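Local coordinates for uncharacterized protein (Staphylococcus aureus subsp. aureus, PDB 3H04), which is of unknown function but belongs to the alpha/beta-hydrolase clan and is probably a serine hydrolase, perhaps a carboxylic-ester hydrolase, at residues A[99-104]-A[123-128]; A[106-111]-A[129-134]; A[141-146]-A[174-179]; A[218-223]-A[246-251]. All coordinates share one frame; numbering follows the deposited sequence.

Interaction 1: residues A[99-104]-A[123-128]; sequences FTFGRS and IDFYGY
The ring of F101 turns its edge to the face of F125 in a T-shaped pair, with the ring planes inclined at 74° and the centroids 5.1 Å apart. The touching atom is CE1 of F101, which stands over the centre of the F125 ring. CG of F101 lies anti to its backbone N, whereas CG of F125 is anti to its carbonyl carbon, and the side chains approach obliquely. I123 lies on the same face of the sheet, its CG2 3.6 Å from CD1 of F101. R103 runs alongside Y126, pointing the same way, and its CD comes 3.5 Å from the Y126 OH. R103 NH1 makes a salt bridge with D251 OD2, R103 NE is hydrogen-bonded to Y34 OH, and Y126 OH to D251 OD1. Beneath these side chains the parallel strands are joined by four nearly straight backbone bonds, the last from S104 N to F125 O at 2.8 Å. S104 turns sharply, with phi 61° and psi -127°, as expected of the nucleophile elbow suggested by the G-x-S-x-G sequence, and its OG is hydrogen-bonded to H248 NE2. Strand 30-35 borders 98-103, strand 212-217 borders 121-125, and helix 256-273 covers the F101-F125 face through Y262.

Interaction 2: residues A[106-111]-A[129-134]; sequences GAYLSL and SRINTE
Helix 105-116, which follows the presumed nucleophile elbow, meets the loop leading from strand 121-125 to helix 134-137. Y108 carries most of the contact. Its CG is anti to the backbone N (chi1 172°), and the ring presents its edge to the loop backbone, with CE1 4.0 Å from S129 C, an atom near the ring plane. Farther along, the I131 side chain crosses Y108 obliquely and sets its CG2 3.7 Å from the Y108 OH; that methyl is anti to the carbonyl carbon of I131, while CG1 takes the crowded position between N and C. One helical turn on, L111 reaches S129 with its CD1, 4.3 Å from CB. In this beta-alpha-beta unit, strand 98-103, helix 105-116 and strand 121-125, the contact thus joins the crossover helix to the loop after the second strand. No hydrogen bond links the two segments: Y108 OH is bonded instead to the carbonyl oxygen of Y199, and the tyrosine ring stacks on Y128. Within the helix the carbonyl oxygen of G106 is held twice, by S110 N at 2.9 Å and by S110 OG at 2.8 Å, the hydroxyl sitting 32° out of the carbonyl plane.

Interaction 3: residues A[141-146]-A[174-179]; sequences SYYAKI and LIYVYA
The hydroxyl of Y176 is the best-held polar atom here, gripped by two partners, D222 OD1 and R180 NH1. The same D222 oxygen also binds the OH of Y143, so a single carboxylate oxygen collects the tips of both tyrosines, one from each helix. Their rings meet as a T-shaped pair: the edge of Y176 is directed at the face of Y143, with planes 76° apart and centroids separated by 5.5 Å. The atom making the approach is CE2 of Y176, which lies 3.8 Å from CZ of Y143, while the Y143 OH sits near the plane of the Y176 ring. Different first torsions bring the rings together. CG of Y176 is anti to its backbone N, whereas CG of Y143 is anti to its carbonyl carbon.

Apolar contacts complete the junction. V177 crosses Y143 at about a right angle and places CG2 3.9 Å from CD1 of the ring, and its carbonyl oxygen comes 3.6 Å from CB of Y143. The other valine methyl, CG1, meets CG2 of I146 at 3.6 Å; that methyl of I146 also touches CD2 of L174, at 4.0 Å, near the exposed side of the contact. The short helical axes cross at -114° and approach to 8.3 Å, a steep crossing that concentrates the contact around Y143 and V177. Both helices belong to the helical region between strands 121-125 and 212-217, consistent with an alpha/beta-hydrolase cap; helix 173-182 also packs through I175 against helices 152-156 and 185-189.

Interaction 4: residues A[218-223]-A[246-251]; sequences NGDYDV and NEHDFD
Two loops pass close enough for the CA of G219 to lie 3.9 Å from the CA of N246, and one residue on, D220 CA makes a C-H...O contact with the carbonyl oxygen of E247. They follow strands 212-217 and 238-243, where alpha/beta-hydrolases carry the acid and the histidine of their catalytic triad; D220 and H248, with S104 OG hydrogen-bonded to H248 NE2, have the matching charge-relay geometry, so a triad is probable. H248 ND1 donates to D220 OD2 over 2.7 Å at 178°. The D220 carboxylate would be expected to raise the basicity of H248. That hydrogen bond lies in the imidazole plane and uses the syn lone pair of D220 OD2, although the carboxylate is turned 58° from the ring. OD1 of D220 is fixed by two backbone donors: D222 N, at 2.8 Å on the anti lone pair in an Asx turn, and V223 N, from above the carboxylate plane. D222 lays its CB over one face of H248, 3.6 Å above the plane, and CG2 of V223 touches CE1 of H248 at 3.6 Å. One water donates to D220 OD2 and to H248 O; another accepts from H248 N at 2.8 Å.

In the fold
From the N terminus, interaction 1 opens on strand 98-103 and interaction 2 on the helix that follows; interaction 1 then closes at strand 121-125 before interaction 2 closes in the next loop, so the two cross. Together they tie the central beta-alpha-beta unit and its outgoing loop. Interaction 3 comes next in series, closing a loop within the helical region between strands 121-125 and 212-217. Interaction 4, last in the chain, joins the loops after strands 212-217 and 238-243. It touches both interaction 1 and interaction 3, linking the C-terminal ends of the strands to the helical region, whereas interactions 2 and 3 stay about 9 Å apart at their nearest atoms.

Interaction 1: residues A[99-104]-A[123-128]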
loop_
_atom_site.group_PDB
_atom_site.type_symbol
_atom_site.label_atom_id
_atom_site.label_comp_id
_atom_site.label_asym_id
_atom_site.label_seq_id
_atom_site.Cartn_x
_atom_site.Cartn_y
_atom_site.Cartn_z
ATOM N N PHE A 99 -10.474 -8.518 2.482
ATOM C CA PHE A 99 -10.221 -7.106 2.325
ATOM C C PHE A 99 -8.745 -6.823 2.014
ATOM O O PHE A 99 -7.851 -7.568 2.448
ATOM C CB PHE A 99 -10.580 -6.396 3.635
ATOM C CG PHE A 99 -11.987 -6.693 4.106
ATOM C CD1 PHE A 99 -13.037 -5.939 3.651
ATOM C CD2 PHE A 99 -12.248 -7.764 4.955
ATOM C CE1 PHE A 99 -14.334 -6.214 4.057
ATOM C CE2 PHE A 99 -13.510 -8.042 5.342
ATOM C CZ PHE A 99 -14.555 -7.257 4.915
ATOM N N THR A 100 -8.505 -5.705 1.341
ATOM C CA THR A 100 -7.134 -5.194 1.165
ATOM C C THR A 100 -6.983 -3.934 2.010
ATOM O O THR A 100 -7.913 -3.116 2.137
ATOM C CB THR A 100 -6.770 -4.973 -0.299
ATOM O OG1 THR A 100 -7.709 -4.075 -0.940
ATOM C CG2 THR A 100 -6.755 -6.353 -1.061
ATOM N N PHE A 101 -5.835 -3.821 2.650
ATOM C CA PHE A 101 -5.514 -2.719 3.541
ATOM C C PHE A 101 -4.131 -2.327 3.128
ATOM O O PHE A 101 -3.224 -3.147 3.259
ATOM C CB PHE A 101 -5.563 -3.170 5.006
ATOM C CG PHE A 101 -4.964 -2.177 5.975
ATOM C CD1 PHE A 101 -4.931 -0.830 5.678
ATOM C CD2 PHE A 101 -4.419 -2.612 7.176
ATOM C CE1 PHE A 101 -4.422 0.108 6.576
ATOM C CE2 PHE A 101 -3.857 -1.695 8.075
ATOM C CZ PHE A 101 -3.875 -0.337 7.793
ATOM N N GLY A 102 -3.979 -1.120 2.573
ATOM C CA GLY A 102 -2.664 -0.572 2.252
ATOM C C GLY A 102 -2.419 0.792 2.865
ATOM O O GLY A 102 -3.362 1.542 3.225
ATOM N N ARG A 103 -1.143 1.117 3.009
ATOM C CA ARG A 103 -0.698 2.427 3.427
ATOM C C ARG A 103 0.183 2.942 2.341
ATOM O O ARG A 103 1.107 2.253 1.887
ATOM C CB ARG A 103 0.029 2.392 4.779
ATOM C CG ARG A 103 -0.868 1.765 5.859
ATOM C CD ARG A 103 -0.427 1.938 7.260
ATOM N NE ARG A 103 0.906 1.363 7.519
ATOM C CZ ARG A 103 1.625 1.554 8.633
ATOM N NH1 ARG A 103 1.180 2.316 9.615
ATOM N NH2 ARG A 103 2.802 0.960 8.770
ATOM N N SER A 104 -0.085 4.185 1.954
ATOM C CA SER A 104 0.702 4.904 0.980
ATOM C C SER A 104 0.636 4.114 -0.357
ATOM O O SER A 104 -0.448 3.805 -0.845
ATOM C CB SER A 104 2.122 5.169 1.534
ATOM O OG SER A 104 2.714 6.220 0.809
ATOM N N ILE A 123 -9.266 -0.755 2.543
ATOM C CA ILE A 123 -8.846 0.243 3.511
ATOM C C ILE A 123 -7.643 0.950 2.917
ATOM O O ILE A 123 -6.639 0.311 2.657
ATOM C CB ILE A 123 -8.483 -0.363 4.849
ATOM C CG1 ILE A 123 -9.590 -1.345 5.294
ATOM C CG2 ILE A 123 -8.158 0.768 5.871
ATOM C CD1 ILE A 123 -9.079 -2.458 6.146
ATOM N N ASP A 124 -7.784 2.255 2.678
ATOM C CA ASP A 124 -6.828 3.095 1.930
ATOM C C ASP A 124 -6.333 4.158 2.864
ATOM O O ASP A 124 -7.041 5.145 3.134
ATOM C CB ASP A 124 -7.542 3.721 0.722
ATOM C CG ASP A 124 -6.776 4.863 0.047
ATOM O OD1 ASP A 124 -5.567 5.097 0.300
ATOM O OD2 ASP A 124 -7.462 5.575 -0.757
ATOM N N PHE A 125 -5.123 3.943 3.401
ATOM C CA PHE A 125 -4.479 4.959 4.231
ATOM C C PHE A 125 -3.512 5.745 3.333
ATOM O O PHE A 125 -2.527 5.186 2.833
ATOM C CB PHE A 125 -3.715 4.343 5.395
ATOM C CG PHE A 125 -4.536 4.039 6.621
ATOM C CD1 PHE A 125 -5.937 3.906 6.593
ATOM C CD2 PHE A 125 -3.880 3.864 7.830
ATOM C CE1 PHE A 125 -6.661 3.572 7.772
ATOM C CE2 PHE A 125 -4.565 3.564 8.959
ATOM C CZ PHE A 125 -5.962 3.412 8.952
ATOM N N TYR A 126 -3.846 7.015 3.076
ATOM C CA TYR A 126 -3.008 7.958 2.353
ATOM C C TYR A 126 -2.342 7.444 1.066
ATOM O O TYR A 126 -1.146 7.701 0.815
ATOM C CB TYR A 126 -1.989 8.649 3.249
ATOM C CG TYR A 126 -1.332 7.790 4.309
ATOM C CD1 TYR A 126 -0.212 7.008 4.003
ATOM C CD2 TYR A 126 -1.873 7.688 5.578
ATOM C CE1 TYR A 126 0.413 6.164 4.971
ATOM C CE2 TYR A 126 -1.240 6.871 6.555
ATOM C CZ TYR A 126 -0.104 6.132 6.243
ATOM O OH TYR A 126 0.478 5.309 7.171
ATOM N N GLY A 127 -3.139 6.740 0.272
ATOM C CA GLY A 127 -2.735 6.221 -1.020
ATOM C C GLY A 127 -3.395 7.003 -2.173
ATOM O O GLY A 127 -3.801 8.183 -2.048
ATOM N N TYR A 128 -3.470 6.312 -3.288
ATOM C CA TYR A 128 -3.831 6.895 -4.554
ATOM C C TYR A 128 -4.255 5.782 -5.483
ATOM O O TYR A 128 -3.879 4.649 -5.273
ATOM C CB TYR A 128 -2.636 7.636 -5.164
ATOM C CG TYR A 128 -1.299 6.927 -5.095
ATOM C CD1 TYR A 128 -0.844 6.160 -6.159
ATOM C CD2 TYR A 128 -0.505 6.995 -3.942
ATOM C CE1 TYR A 128 0.388 5.502 -6.103
ATOM C CE2 TYR A 128 0.770 6.350 -3.883
ATOM C CZ TYR A 128 1.190 5.629 -4.977
ATOM O OH TYR A 128 2.368 4.969 -4.953
#

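Interaction 2: residues A[106-111]-A[129-134]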
loop_
_atom_site.group_PDB
_atom_site.type_symbol
_atom_site.label_atom_id
_atom_site.label_comp_id
_atom_site.label_asym_id
_atom_site.label_seq_id
_atom_site.Cartn_x
_atom_site.Cartn_y
_atom_site.Cartn_z
ATOM N N GLY A 106 1.171 1.045 -0.805
ATOM C CA GLY A 106 0.433 -0.181 -0.567
ATOM C C GLY A 106 -1.060 -0.060 -0.777
ATOM O O GLY A 106 -1.729 -1.054 -1.145
ATOM N N ALA A 107 -1.606 1.140 -0.514
ATOM C CA ALA A 107 -3.031 1.392 -0.740
ATOM C C ALA A 107 -3.314 1.456 -2.230
ATOM O O ALA A 107 -4.350 0.955 -2.693
ATOM C CB ALA A 107 -3.521 2.692 -0.006
ATOM N N TYR A 108 -2.385 2.015 -3.010
ATOM C CA TYR A 108 -2.464 1.922 -4.483
ATOM C C TYR A 108 -2.535 0.457 -4.960
ATOM O O TYR A 108 -3.472 0.083 -5.696
ATOM C CB TYR A 108 -1.237 2.611 -5.103
ATOM C CG TYR A 108 -1.052 2.439 -6.597
ATOM C CD1 TYR A 108 -1.971 2.922 -7.506
ATOM C CD2 TYR A 108 0.069 1.797 -7.081
ATOM C CE1 TYR A 108 -1.755 2.811 -8.876
ATOM C CE2 TYR A 108 0.307 1.709 -8.407
ATOM C CZ TYR A 108 -0.629 2.183 -9.316
ATOM O OH TYR A 108 -0.370 2.072 -10.653
ATOM N N LEU A 109 -1.608 -0.375 -4.490
ATOM C CA LEU A 109 -1.648 -1.807 -4.818
ATOM C C LEU A 109 -2.946 -2.493 -4.350
ATOM O O LEU A 109 -3.489 -3.353 -5.054
ATOM C CB LEU A 109 -0.433 -2.533 -4.287
ATOM C CG LEU A 109 0.892 -2.005 -4.891
ATOM C CD1 LEU A 109 2.142 -2.490 -4.122
ATOM C CD2 LEU A 109 1.027 -2.248 -6.380
ATOM N N SER A 110 -3.435 -2.103 -3.177
ATOM C CA SER A 110 -4.684 -2.638 -2.627
ATOM C C SER A 110 -5.901 -2.267 -3.484
ATOM O O SER A 110 -6.811 -3.075 -3.667
ATOM C CB SER A 110 -4.920 -2.157 -1.209
ATOM O OG SER A 110 -3.914 -2.607 -0.352
ATOM N N LEU A 111 -5.882 -1.075 -4.064
ATOM C CA LEU A 111 -6.952 -0.655 -4.954
ATOM C C LEU A 111 -6.886 -1.360 -6.294
ATOM O O LEU A 111 -7.955 -1.635 -6.863
ATOM C CB LEU A 111 -6.955 0.851 -5.141
ATOM C CG LEU A 111 -7.435 1.669 -3.919
ATOM C CD1 LEU A 111 -6.786 3.076 -4.001
ATOM C CD2 LEU A 111 -8.969 1.745 -3.860
ATOM N N SER A 129 -5.002 6.131 -6.525
ATOM C CA SER A 129 -5.550 5.161 -7.499
ATOM C C SER A 129 -4.894 5.257 -8.894
ATOM O O SER A 129 -5.352 4.647 -9.872
ATOM C CB SER A 129 -7.049 5.433 -7.642
ATOM O OG SER A 129 -7.310 6.726 -8.225
ATOM N N ARG A 130 -3.911 6.136 -9.004
ATOM C CA ARG A 130 -3.299 6.419 -10.304
ATOM C C ARG A 130 -1.878 6.929 -10.070
ATOM O O ARG A 130 -1.591 7.498 -9.009
ATOM C CB ARG A 130 -4.142 7.448 -11.060
ATOM C CG ARG A 130 -4.442 8.649 -10.171
ATOM C CD ARG A 130 -5.274 9.738 -10.798
ATOM N NE ARG A 130 -5.473 10.827 -9.831
ATOM C CZ ARG A 130 -6.209 11.910 -10.079
ATOM N NH1 ARG A 130 -6.816 12.048 -11.240
ATOM N NH2 ARG A 130 -6.332 12.868 -9.168
ATOM N N ILE A 131 -0.997 6.685 -11.036
ATOM C CA ILE A 131 0.371 7.253 -11.029
ATOM C C ILE A 131 0.550 8.405 -12.008
ATOM O O ILE A 131 1.483 9.192 -11.847
ATOM C CB ILE A 131 1.459 6.195 -11.264
ATOM C CG1 ILE A 131 1.243 5.417 -12.541
ATOM C CG2 ILE A 131 1.459 5.203 -10.087
ATOM C CD1 ILE A 131 2.371 4.491 -12.853
ATOM N N ASN A 132 -0.343 8.513 -12.989
ATOM C CA ASN A 132 -0.298 9.555 -14.000
ATOM C C ASN A 132 -0.927 10.807 -13.450
ATOM O O ASN A 132 -2.044 11.156 -13.833
ATOM C CB ASN A 132 -1.035 9.130 -15.279
ATOM C CG ASN A 132 -0.940 10.175 -16.377
ATOM O OD1 ASN A 132 -0.096 11.080 -16.316
ATOM N ND2 ASN A 132 -1.796 10.061 -17.384
ATOM N N THR A 133 -0.211 11.503 -12.574
ATOM C CA THR A 133 -0.753 12.689 -11.905
ATOM C C THR A 133 0.417 13.674 -11.745
ATOM O O THR A 133 1.588 13.262 -11.682
ATOM C CB THR A 133 -1.516 12.285 -10.536
ATOM O OG1 THR A 133 -1.104 10.987 -10.059
ATOM C CG2 THR A 133 -2.945 12.161 -10.726
ATOM N N GLU A 134 0.174 14.978 -11.727
ATOM C CA GLU A 134 1.322 15.895 -11.835
ATOM C C GLU A 134 2.298 15.814 -10.618
ATOM O O GLU A 134 3.530 15.834 -10.792
ATOM C CB GLU A 134 0.866 17.336 -12.110
ATOM C CG GLU A 134 1.814 18.151 -13.022
ATOM C CD GLU A 134 2.119 17.542 -14.434
ATOM O OE1 GLU A 134 1.212 16.989 -15.091
ATOM O OE2 GLU A 134 3.285 17.640 -14.902
#

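Interaction 3: residues A[141-146]-A[174-179]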
loop_
_atom_site.group_PDB
_atom_site.type_symbol
_atom_site.label_atom_id
_atom_site.label_comp_id
_atom_site.label_asym_id
_atom_site.label_seq_id
_atom_site.Cartn_x
_atom_site.Cartn_y
_atom_site.Cartn_z
ATOM N N SER A 141 8.557 19.303 -3.666
ATOM C CA SER A 141 9.195 20.312 -2.794
ATOM C C SER A 141 9.739 19.803 -1.482
ATOM O O SER A 141 10.817 20.220 -1.035
ATOM C CB SER A 141 8.145 21.396 -2.415
ATOM O OG SER A 141 7.953 22.245 -3.494
ATOM N N TYR A 142 8.947 18.982 -0.816
ATOM C CA TYR A 142 9.306 18.473 0.499
ATOM C C TYR A 142 10.590 17.658 0.432
ATOM O O TYR A 142 11.397 17.735 1.346
ATOM C CB TYR A 142 8.149 17.680 1.084
ATOM C CG TYR A 142 8.405 17.087 2.432
ATOM C CD1 TYR A 142 8.081 17.790 3.616
ATOM C CD2 TYR A 142 8.926 15.812 2.550
ATOM C CE1 TYR A 142 8.352 17.227 4.894
ATOM C CE2 TYR A 142 9.186 15.243 3.792
ATOM C CZ TYR A 142 8.903 15.972 4.964
ATOM O OH TYR A 142 9.128 15.364 6.158
ATOM N N TYR A 143 10.788 16.900 -0.644
ATOM C CA TYR A 143 11.962 16.010 -0.787
ATOM C C TYR A 143 13.185 16.610 -1.463
ATOM O O TYR A 143 14.264 16.028 -1.424
ATOM C CB TYR A 143 11.511 14.749 -1.539
ATOM C CG TYR A 143 10.539 13.918 -0.737
ATOM C CD1 TYR A 143 10.927 13.327 0.463
ATOM C CD2 TYR A 143 9.253 13.728 -1.158
ATOM C CE1 TYR A 143 10.023 12.510 1.193
ATOM C CE2 TYR A 143 8.353 12.924 -0.433
ATOM C CZ TYR A 143 8.746 12.362 0.767
ATOM O OH TYR A 143 7.865 11.572 1.482
ATOM N N ALA A 144 13.005 17.764 -2.120
ATOM C CA ALA A 144 14.040 18.361 -2.979
ATOM C C ALA A 144 15.396 18.682 -2.304
ATOM O O ALA A 144 16.470 18.385 -2.873
ATOM C CB ALA A 144 13.450 19.621 -3.656
ATOM N N LYS A 145 15.384 19.243 -1.092
ATOM C CA LYS A 145 16.652 19.649 -0.433
ATOM C C LYS A 145 17.545 18.434 -0.154
ATOM O O LYS A 145 18.723 18.432 -0.498
ATOM C CB LYS A 145 16.419 20.373 0.892
ATOM C CG LYS A 145 15.746 21.747 0.797
ATOM C CD LYS A 145 16.187 22.646 1.963
ATOM C CE LYS A 145 15.388 23.945 2.009
ATOM N NZ LYS A 145 16.090 25.075 2.731
ATOM N N ILE A 146 16.964 17.408 0.470
ATOM C CA ILE A 146 17.710 16.204 0.769
ATOM C C ILE A 146 18.148 15.551 -0.521
ATOM O O ILE A 146 19.315 15.096 -0.627
ATOM C CB ILE A 146 16.916 15.219 1.690
ATOM C CG1 ILE A 146 16.767 15.840 3.091
ATOM C CG2 ILE A 146 17.659 13.875 1.828
ATOM C CD1 ILE A 146 16.439 14.796 4.188
ATOM N N LEU A 174 16.444 6.657 1.134
ATOM C CA LEU A 174 16.955 7.809 0.393
ATOM C C LEU A 174 16.780 7.664 -1.097
ATOM O O LEU A 174 16.766 8.663 -1.783
ATOM C CB LEU A 174 18.431 8.057 0.700
ATOM C CG LEU A 174 18.708 8.566 2.110
ATOM C CD1 LEU A 174 20.231 8.501 2.385
ATOM C CD2 LEU A 174 18.137 9.977 2.346
ATOM N N ILE A 175 16.686 6.426 -1.596
ATOM C CA ILE A 175 16.396 6.197 -3.028
ATOM C C ILE A 175 15.045 6.835 -3.395
ATOM O O ILE A 175 14.897 7.463 -4.457
ATOM C CB ILE A 175 16.334 4.705 -3.372
ATOM C CG1 ILE A 175 17.661 3.986 -3.105
ATOM C CG2 ILE A 175 15.974 4.495 -4.881
ATOM C CD1 ILE A 175 17.385 2.433 -3.106
ATOM N N TYR A 176 14.083 6.717 -2.493
ATOM C CA TYR A 176 12.734 7.293 -2.693
ATOM C C TYR A 176 12.748 8.838 -2.533
ATOM O O TYR A 176 12.112 9.556 -3.314
ATOM C CB TYR A 176 11.749 6.671 -1.718
ATOM C CG TYR A 176 10.383 7.340 -1.734
ATOM C CD1 TYR A 176 9.498 7.124 -2.819
ATOM C CD2 TYR A 176 10.018 8.233 -0.769
ATOM C CE1 TYR A 176 8.297 7.765 -2.917
ATOM C CE2 TYR A 176 8.746 8.852 -0.801
ATOM C CZ TYR A 176 7.886 8.601 -1.889
ATOM O OH TYR A 176 6.628 9.191 -2.069
ATOM N N VAL A 177 13.454 9.333 -1.523
ATOM C CA VAL A 177 13.592 10.774 -1.328
ATOM C C VAL A 177 14.205 11.397 -2.581
ATOM O O VAL A 177 13.749 12.449 -3.092
ATOM C CB VAL A 177 14.492 11.059 -0.075
ATOM C CG1 VAL A 177 14.969 12.491 -0.081
ATOM C CG2 VAL A 177 13.711 10.797 1.295
ATOM N N TYR A 178 15.227 10.730 -3.091
ATOM C CA TYR A 178 15.906 11.192 -4.288
ATOM C C TYR A 178 14.931 11.179 -5.472
ATOM O O TYR A 178 14.843 12.148 -6.225
ATOM C CB TYR A 178 17.096 10.283 -4.587
ATOM C CG TYR A 178 17.821 10.658 -5.851
ATOM C CD1 TYR A 178 18.673 11.737 -5.879
ATOM C CD2 TYR A 178 17.660 9.912 -7.008
ATOM C CE1 TYR A 178 19.385 12.071 -7.068
ATOM C CE2 TYR A 178 18.326 10.248 -8.174
ATOM C CZ TYR A 178 19.172 11.318 -8.199
ATOM O OH TYR A 178 19.802 11.621 -9.367
ATOM N N ALA A 179 14.239 10.064 -5.643
ATOM C CA ALA A 179 13.300 9.930 -6.754
ATOM C C ALA A 179 12.210 11.030 -6.761
ATOM O O ALA A 179 11.977 11.711 -7.814
ATOM C CB ALA A 179 12.651 8.522 -6.717
#

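Interaction 4: residues A[218-223]-A[246-251]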
loop_
_atom_site.group_PDB
_atom_site.type_symbol
_atom_site.label_atom_id
_atom_site.label_comp_id
_atom_site.label_asym_id
_atom_site.label_seq_id
_atom_site.Cartn_x
_atom_site.Cartn_y
_atom_site.Cartn_z
ATOM N N ASN A 218 -5.099 16.343 5.409
ATOM C CA ASN A 218 -5.248 17.394 4.408
ATOM C C ASN A 218 -3.945 18.033 3.965
ATOM O O ASN A 218 -3.879 18.486 2.843
ATOM C CB ASN A 218 -6.253 18.495 4.816
ATOM C CG ASN A 218 -6.139 18.879 6.233
ATOM O OD1 ASN A 218 -5.051 18.843 6.831
ATOM N ND2 ASN A 218 -7.260 19.283 6.807
ATOM N N GLY A 219 -2.938 18.073 4.842
ATOM C CA GLY A 219 -1.667 18.737 4.550
ATOM C C GLY A 219 -0.582 17.720 4.175
ATOM O O GLY A 219 0.608 18.003 4.308
ATOM N N ASP A 220 -0.993 16.558 3.660
ATOM C CA ASP A 220 -0.014 15.513 3.259
ATOM C C ASP A 220 0.881 16.053 2.162
ATOM O O ASP A 220 0.393 16.498 1.129
ATOM C CB ASP A 220 -0.751 14.310 2.739
ATOM C CG ASP A 220 0.128 13.089 2.591
ATOM O OD1 ASP A 220 1.330 13.216 2.277
ATOM O OD2 ASP A 220 -0.428 11.995 2.768
ATOM N N TYR A 221 2.175 16.066 2.455
ATOM C CA TYR A 221 3.229 16.576 1.561
ATOM C C TYR A 221 3.755 15.519 0.556
ATOM O O TYR A 221 4.480 15.868 -0.374
ATOM C CB TYR A 221 4.434 17.062 2.411
ATOM C CG TYR A 221 4.914 16.005 3.412
ATOM C CD1 TYR A 221 5.705 14.925 2.998
ATOM C CD2 TYR A 221 4.535 16.057 4.746
ATOM C CE1 TYR A 221 6.089 13.973 3.864
ATOM C CE2 TYR A 221 4.919 15.085 5.637
ATOM C CZ TYR A 221 5.709 14.047 5.191
ATOM O OH TYR A 221 6.090 13.060 6.059
ATOM N N ASP A 222 3.380 14.252 0.732
ATOM C CA ASP A 222 3.901 13.136 -0.071
ATOM C C ASP A 222 2.889 12.662 -1.151
ATOM O O ASP A 222 3.228 12.537 -2.348
ATOM C CB ASP A 222 4.255 11.980 0.875
ATOM C CG ASP A 222 4.859 10.757 0.126
ATOM O OD1 ASP A 222 6.086 10.601 0.073
ATOM O OD2 ASP A 222 4.088 9.942 -0.404
ATOM N N VAL A 223 1.637 12.457 -0.723
ATOM C CA VAL A 223 0.527 12.091 -1.578
ATOM C C VAL A 223 -0.546 13.164 -1.347
ATOM O O VAL A 223 -1.098 13.242 -0.284
ATOM C CB VAL A 223 -0.128 10.750 -1.198
ATOM C CG1 VAL A 223 -1.348 10.489 -2.095
ATOM C CG2 VAL A 223 0.854 9.630 -1.304
ATOM N N ASN A 246 -0.402 18.275 8.905
ATOM C CA ASN A 246 0.500 18.407 7.784
ATOM C C ASN A 246 1.442 17.227 7.840
ATOM O O ASN A 246 2.625 17.401 8.005
ATOM C CB ASN A 246 1.260 19.728 7.833
ATOM C CG ASN A 246 0.343 20.911 7.646
ATOM O OD1 ASN A 246 -0.662 20.804 6.960
ATOM N ND2 ASN A 246 0.658 22.032 8.281
ATOM N N GLU A 247 0.883 16.024 7.745
ATOM C CA GLU A 247 1.651 14.784 7.868
ATOM C C GLU A 247 1.250 13.839 6.754
ATOM O O GLU A 247 0.263 14.096 6.041
ATOM C CB GLU A 247 1.346 14.134 9.213
ATOM C CG GLU A 247 1.878 14.897 10.426
ATOM C CD GLU A 247 1.518 14.219 11.740
ATOM O OE1 GLU A 247 1.277 13.004 11.727
ATOM O OE2 GLU A 247 1.478 14.885 12.792
ATOM N N HIS A 248 2.026 12.767 6.566
ATOM C CA HIS A 248 1.680 11.734 5.569
ATOM C C HIS A 248 1.207 10.556 6.408
ATOM O O HIS A 248 -0.012 10.351 6.561
ATOM C CB HIS A 248 2.901 11.420 4.649
ATOM C CG HIS A 248 2.694 10.273 3.684
ATOM N ND1 HIS A 248 1.602 10.182 2.836
ATOM C CD2 HIS A 248 3.418 9.138 3.482
ATOM C CE1 HIS A 248 1.708 9.082 2.102
ATOM N NE2 HIS A 248 2.792 8.427 2.488
ATOM N N ASP A 249 2.150 9.857 7.038
ATOM C CA ASP A 249 1.834 8.694 7.887
ATOM C C ASP A 249 1.468 9.128 9.318
ATOM O O ASP A 249 2.261 9.068 10.285
ATOM C CB ASP A 249 2.928 7.605 7.793
ATOM C CG ASP A 249 4.337 8.137 8.076
ATOM O OD1 ASP A 249 4.598 9.332 7.765
ATOM O OD2 ASP A 249 5.155 7.372 8.658
ATOM N N PHE A 250 0.229 9.587 9.433
ATOM C CA PHE A 250 -0.283 10.132 10.695
ATOM C C PHE A 250 -0.265 9.089 11.827
ATOM O O PHE A 250 -0.308 9.461 12.998
ATOM C CB PHE A 250 -1.741 10.634 10.527
ATOM C CG PHE A 250 -2.724 9.547 10.130
ATOM C CD1 PHE A 250 -3.328 8.721 11.100
ATOM C CD2 PHE A 250 -3.066 9.351 8.808
ATOM C CE1 PHE A 250 -4.202 7.712 10.733
ATOM C CE2 PHE A 250 -3.951 8.330 8.436
ATOM C CZ PHE A 250 -4.511 7.509 9.385
ATOM N N ASP A 251 -0.231 7.810 11.430
ATOM C CA ASP A 251 -0.207 6.653 12.322
ATOM C C ASP A 251 1.183 6.109 12.567
ATOM O O ASP A 251 1.340 5.000 13.064
ATOM C CB ASP A 251 -1.097 5.535 11.760
ATOM C CG ASP A 251 -0.632 5.029 10.376
ATOM O OD1 ASP A 251 0.037 5.780 9.604
ATOM O OD2 ASP A 251 -1.013 3.888 10.042
HETATM O O HOH W 1 -1.976 11.475 5.036
HETATM O O HOH W 2 4.445 12.540 8.030
#